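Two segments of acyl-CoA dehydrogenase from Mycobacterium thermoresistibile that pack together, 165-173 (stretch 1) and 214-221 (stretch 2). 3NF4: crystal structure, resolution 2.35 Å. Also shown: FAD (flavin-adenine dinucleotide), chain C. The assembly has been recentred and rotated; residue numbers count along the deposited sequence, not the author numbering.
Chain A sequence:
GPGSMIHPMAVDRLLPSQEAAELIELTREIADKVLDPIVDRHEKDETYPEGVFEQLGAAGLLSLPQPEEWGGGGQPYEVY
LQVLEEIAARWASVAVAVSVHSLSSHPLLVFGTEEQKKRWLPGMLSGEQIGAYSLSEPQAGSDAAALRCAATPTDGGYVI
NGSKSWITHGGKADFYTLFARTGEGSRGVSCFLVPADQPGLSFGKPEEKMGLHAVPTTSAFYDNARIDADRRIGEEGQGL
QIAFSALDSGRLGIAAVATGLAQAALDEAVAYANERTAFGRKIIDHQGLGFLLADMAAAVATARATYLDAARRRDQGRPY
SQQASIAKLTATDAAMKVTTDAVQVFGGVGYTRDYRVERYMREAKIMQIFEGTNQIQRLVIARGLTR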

# COMPACT_ATOMS: atom_id res chain seq x y z
N SER A 165 -4.12 -28.23 -20.38
CA SER A 165 -4.99 -27.05 -20.35
C SER A 165 -4.28 -25.70 -20.49
O SER A 165 -3.05 -25.61 -20.43
CB SER A 165 -5.90 -27.07 -19.12
OG SER A 165 -5.14 -27.24 -17.95
N TRP A 166 -5.07 -24.66 -20.69
CA TRP A 166 -4.57 -23.29 -20.80
C TRP A 166 -3.50 -23.14 -21.88
O TRP A 166 -2.47 -22.58 -21.62
CB TRP A 166 -4.00 -22.78 -19.46
CG TRP A 166 -4.90 -22.98 -18.24
CD1 TRP A 166 -4.65 -23.79 -17.16
CD2 TRP A 166 -6.16 -22.35 -17.97
NE1 TRP A 166 -5.68 -23.72 -16.26
CE2 TRP A 166 -6.62 -22.85 -16.73
CE3 TRP A 166 -6.96 -21.43 -18.66
CZ2 TRP A 166 -7.84 -22.46 -16.16
CZ3 TRP A 166 -8.18 -21.03 -18.09
CH2 TRP A 166 -8.61 -21.55 -16.85
N ILE A 167 -3.75 -23.64 -23.09
CA ILE A 167 -2.77 -23.52 -24.16
C ILE A 167 -3.04 -22.28 -25.02
O ILE A 167 -3.99 -22.26 -25.81
CB ILE A 167 -2.72 -24.81 -25.04
CG1 ILE A 167 -2.41 -26.04 -24.15
CG2 ILE A 167 -1.74 -24.66 -26.23
CD1 ILE A 167 -2.54 -27.36 -24.85
N THR A 168 -2.21 -21.25 -24.85
CA THR A 168 -2.19 -20.06 -25.71
C THR A 168 -1.90 -20.40 -27.17
O THR A 168 -0.89 -21.05 -27.48
CB THR A 168 -1.10 -19.10 -25.23
OG1 THR A 168 -1.43 -18.64 -23.92
CG2 THR A 168 -0.95 -17.91 -26.19
N HIS A 169 -2.78 -19.95 -28.07
CA HIS A 169 -2.73 -20.32 -29.48
C HIS A 169 -3.18 -21.79 -29.71
O HIS A 169 -2.97 -22.35 -30.79
CB HIS A 169 -1.34 -20.05 -30.07
CG HIS A 169 -1.32 -18.93 -31.07
ND1 HIS A 169 -0.33 -17.97 -31.10
CD2 HIS A 169 -2.16 -18.63 -32.09
CE1 HIS A 169 -0.57 -17.12 -32.09
NE2 HIS A 169 -1.68 -17.50 -32.70
N GLY A 170 -3.79 -22.39 -28.69
CA GLY A 170 -4.35 -23.74 -28.79
C GLY A 170 -5.29 -23.92 -29.98
O GLY A 170 -6.28 -23.20 -30.11
N GLY A 171 -4.96 -24.87 -30.85
CA GLY A 171 -5.76 -25.11 -32.03
C GLY A 171 -5.42 -24.25 -33.23
O GLY A 171 -6.15 -24.27 -34.22
N LYS A 172 -4.32 -23.48 -33.17
CA LYS A 172 -3.93 -22.62 -34.29
C LYS A 172 -2.43 -22.57 -34.54
O LYS A 172 -1.98 -21.86 -35.44
CB LYS A 172 -4.44 -21.18 -34.08
CG LYS A 172 -5.95 -21.00 -34.00
CD LYS A 172 -6.62 -20.87 -35.37
CE LYS A 172 -8.13 -20.66 -35.20
NZ LYS A 172 -8.85 -20.42 -36.49
N ALA A 173 -1.64 -23.28 -33.73
CA ALA A 173 -0.18 -23.26 -33.85
C ALA A 173 0.26 -24.35 -34.81
O ALA A 173 -0.48 -25.30 -35.04
CB ALA A 173 0.50 -23.45 -32.50
N ALA A 214 -8.52 -12.14 -28.36
CA ALA A 214 -8.25 -12.40 -29.78
C ALA A 214 -7.55 -13.72 -30.12
O ALA A 214 -7.99 -14.45 -31.00
CB ALA A 214 -7.50 -11.24 -30.38
N VAL A 215 -6.41 -13.99 -29.48
CA VAL A 215 -5.68 -15.24 -29.63
C VAL A 215 -6.34 -16.21 -28.62
O VAL A 215 -6.40 -15.89 -27.44
CB VAL A 215 -4.19 -15.04 -29.25
CG1 VAL A 215 -3.42 -16.33 -29.33
CG2 VAL A 215 -3.53 -13.98 -30.13
N PRO A 216 -6.79 -17.39 -29.09
CA PRO A 216 -7.55 -18.27 -28.18
C PRO A 216 -6.68 -19.05 -27.18
O PRO A 216 -5.52 -19.34 -27.46
CB PRO A 216 -8.27 -19.23 -29.15
CG PRO A 216 -7.34 -19.33 -30.35
CD PRO A 216 -6.46 -18.07 -30.36
N THR A 217 -7.27 -19.38 -26.04
CA THR A 217 -6.67 -20.23 -25.02
C THR A 217 -7.53 -21.50 -24.90
O THR A 217 -8.72 -21.43 -24.61
CB THR A 217 -6.63 -19.45 -23.64
OG1 THR A 217 -5.91 -18.21 -23.80
CG2 THR A 217 -5.96 -20.29 -22.55
N THR A 218 -6.94 -22.68 -25.13
CA THR A 218 -7.75 -23.92 -25.18
C THR A 218 -7.12 -25.11 -24.44
O THR A 218 -5.90 -25.11 -24.18
CB THR A 218 -8.07 -24.41 -26.65
OG1 THR A 218 -6.94 -25.11 -27.20
CG2 THR A 218 -8.48 -23.24 -27.60
N SER A 219 -7.93 -26.13 -24.15
CA SER A 219 -7.41 -27.40 -23.66
C SER A 219 -7.03 -28.37 -24.80
O SER A 219 -7.35 -28.13 -25.97
CB SER A 219 -8.41 -28.04 -22.69
OG SER A 219 -9.52 -28.58 -23.38
N ALA A 220 -6.31 -29.45 -24.46
CA ALA A 220 -5.96 -30.50 -25.45
C ALA A 220 -6.21 -31.92 -24.96
O ALA A 220 -6.12 -32.22 -23.77
CB ALA A 220 -4.50 -30.35 -25.95
N PHE A 221 -6.49 -32.82 -25.90
CA PHE A 221 -6.74 -34.21 -25.57
C PHE A 221 -5.95 -35.18 -26.44
O PHE A 221 -6.05 -35.15 -27.67
CB PHE A 221 -8.24 -34.50 -25.62
CG PHE A 221 -8.60 -35.92 -25.24
CD1 PHE A 221 -8.34 -36.39 -23.94
CD2 PHE A 221 -9.20 -36.77 -26.16
CE1 PHE A 221 -8.67 -37.70 -23.57
CE2 PHE A 221 -9.53 -38.07 -25.82
CZ PHE A 221 -9.27 -38.55 -24.52
PA FAD C . -3.44 -22.69 -8.62
O1A FAD C . -2.09 -23.36 -8.70
O2A FAD C . -4.63 -23.56 -8.34
O5B FAD C . -3.38 -21.56 -7.47
C5B FAD C . -4.53 -20.92 -6.91
C4B FAD C . -4.08 -19.92 -5.84
O4B FAD C . -3.30 -20.54 -4.79
C3B FAD C . -3.22 -18.82 -6.44
O3B FAD C . -3.59 -17.57 -5.85
C2B FAD C . -1.80 -19.17 -6.01
O2B FAD C . -0.94 -18.01 -5.97
C1B FAD C . -2.02 -19.90 -4.67
N9A FAD C . -0.91 -20.85 -4.47
C8A FAD C . -0.66 -21.98 -5.19
N7A FAD C . 0.47 -22.56 -4.74
C5A FAD C . 0.93 -21.80 -3.72
C6A FAD C . 2.03 -21.89 -2.87
N6A FAD C . 2.90 -22.92 -3.01
N1A FAD C . 2.22 -20.93 -1.91
C2A FAD C . 1.36 -19.90 -1.78
N3A FAD C . 0.30 -19.79 -2.60
C4A FAD C . 0.07 -20.72 -3.56
N1 FAD C . 0.08 -22.59 -19.03
C2 FAD C . 0.99 -23.13 -19.90
O2 FAD C . 1.74 -24.08 -19.54
N3 FAD C . 1.09 -22.66 -21.17
C4 FAD C . 0.31 -21.64 -21.61
O4 FAD C . 0.44 -21.24 -22.79
C4X FAD C . -0.62 -21.06 -20.73
N5 FAD C . -1.42 -20.04 -21.15
C5X FAD C . -2.34 -19.52 -20.29
C6 FAD C . -3.17 -18.48 -20.72
C7 FAD C . -4.11 -17.92 -19.87
C7M FAD C . -4.99 -16.80 -20.37
C8 FAD C . -4.22 -18.42 -18.56
C8M FAD C . -5.20 -17.89 -17.55
C9 FAD C . -3.39 -19.45 -18.14
C9A FAD C . -2.44 -20.01 -18.98
N10 FAD C . -1.64 -21.02 -18.54
C10 FAD C . -0.74 -21.56 -19.41
C1' FAD C . -1.76 -21.55 -17.14
C2' FAD C . -1.22 -20.60 -16.04
O2' FAD C . 0.22 -20.57 -16.09
C3' FAD C . -1.78 -20.96 -14.63
O3' FAD C . -3.18 -20.68 -14.64
C4' FAD C . -1.16 -20.23 -13.41
O4' FAD C . 0.28 -20.24 -13.45
C5' FAD C . -1.61 -20.71 -12.00
O5' FAD C . -2.03 -22.09 -11.85
P FAD C . -3.56 -22.46 -11.45
O1P FAD C . -4.49 -21.72 -12.39
O2P FAD C . -3.73 -23.95 -11.33
O3P FAD C . -3.68 -21.81 -9.96

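Where a strand ends in a tight turn, its last backbone groups can still be paired by a neighbouring segment of the same chain, and these two segments illustrate how. Three backbone hydrogen bonds join them. I167 and T218 form an antiparallel hydrogen-bonded pair, I167 N donating to T218 O at 2.8 Å and T218 N to I167 O at 3.1 Å. Beyond the end of the strand, H169 N reaches P216 O at 2.9 Å. Proline has no amide hydrogen to offer, but its carbonyl serves fully as an acceptor.

I167 O also closes the type II turn from I167 to G170, accepting from G170 N at 2.9 Å, and T217 CA adds a CA-H...O contact to the same oxygen at 3.5 Å. Glycine suits the last position of this turn: G170 CA lies 3.3 Å from T218 OG1, and a CB there would collide with that hydroxyl. At G171 the backbone angles themselves call for glycine.

The side chains sort by face. I167 and T218 share one face of the sheet, where I167, in the mt rotamer, extends CD1 to 3.7 Å from A220 CB, an apolar contact between a branched side chain and a methyl group, both on buried residues. T168 and T217, a non-hydrogen-bonded pair, lie on the other face, where both side chains contact the flavin. T168 OG1 donates to FAD N5 at 3.1 Å, while a weak bond runs from T168 N to FAD O4 at 3.4 Å. T217 CG2 packs 3.8 Å from FAD C6 and also meets the edge of the W166 ring, 4.2 Å from W166 CE3.

Past the paired strands, V215 CG1 sits over the face of the H169 ring, 3.7 Å from its centroid, in a CH-pi contact. At the exposed margin, K172 CG approaches P216 CG at 4.2 Å. Altogether 521 Å² is buried, summed over both sides.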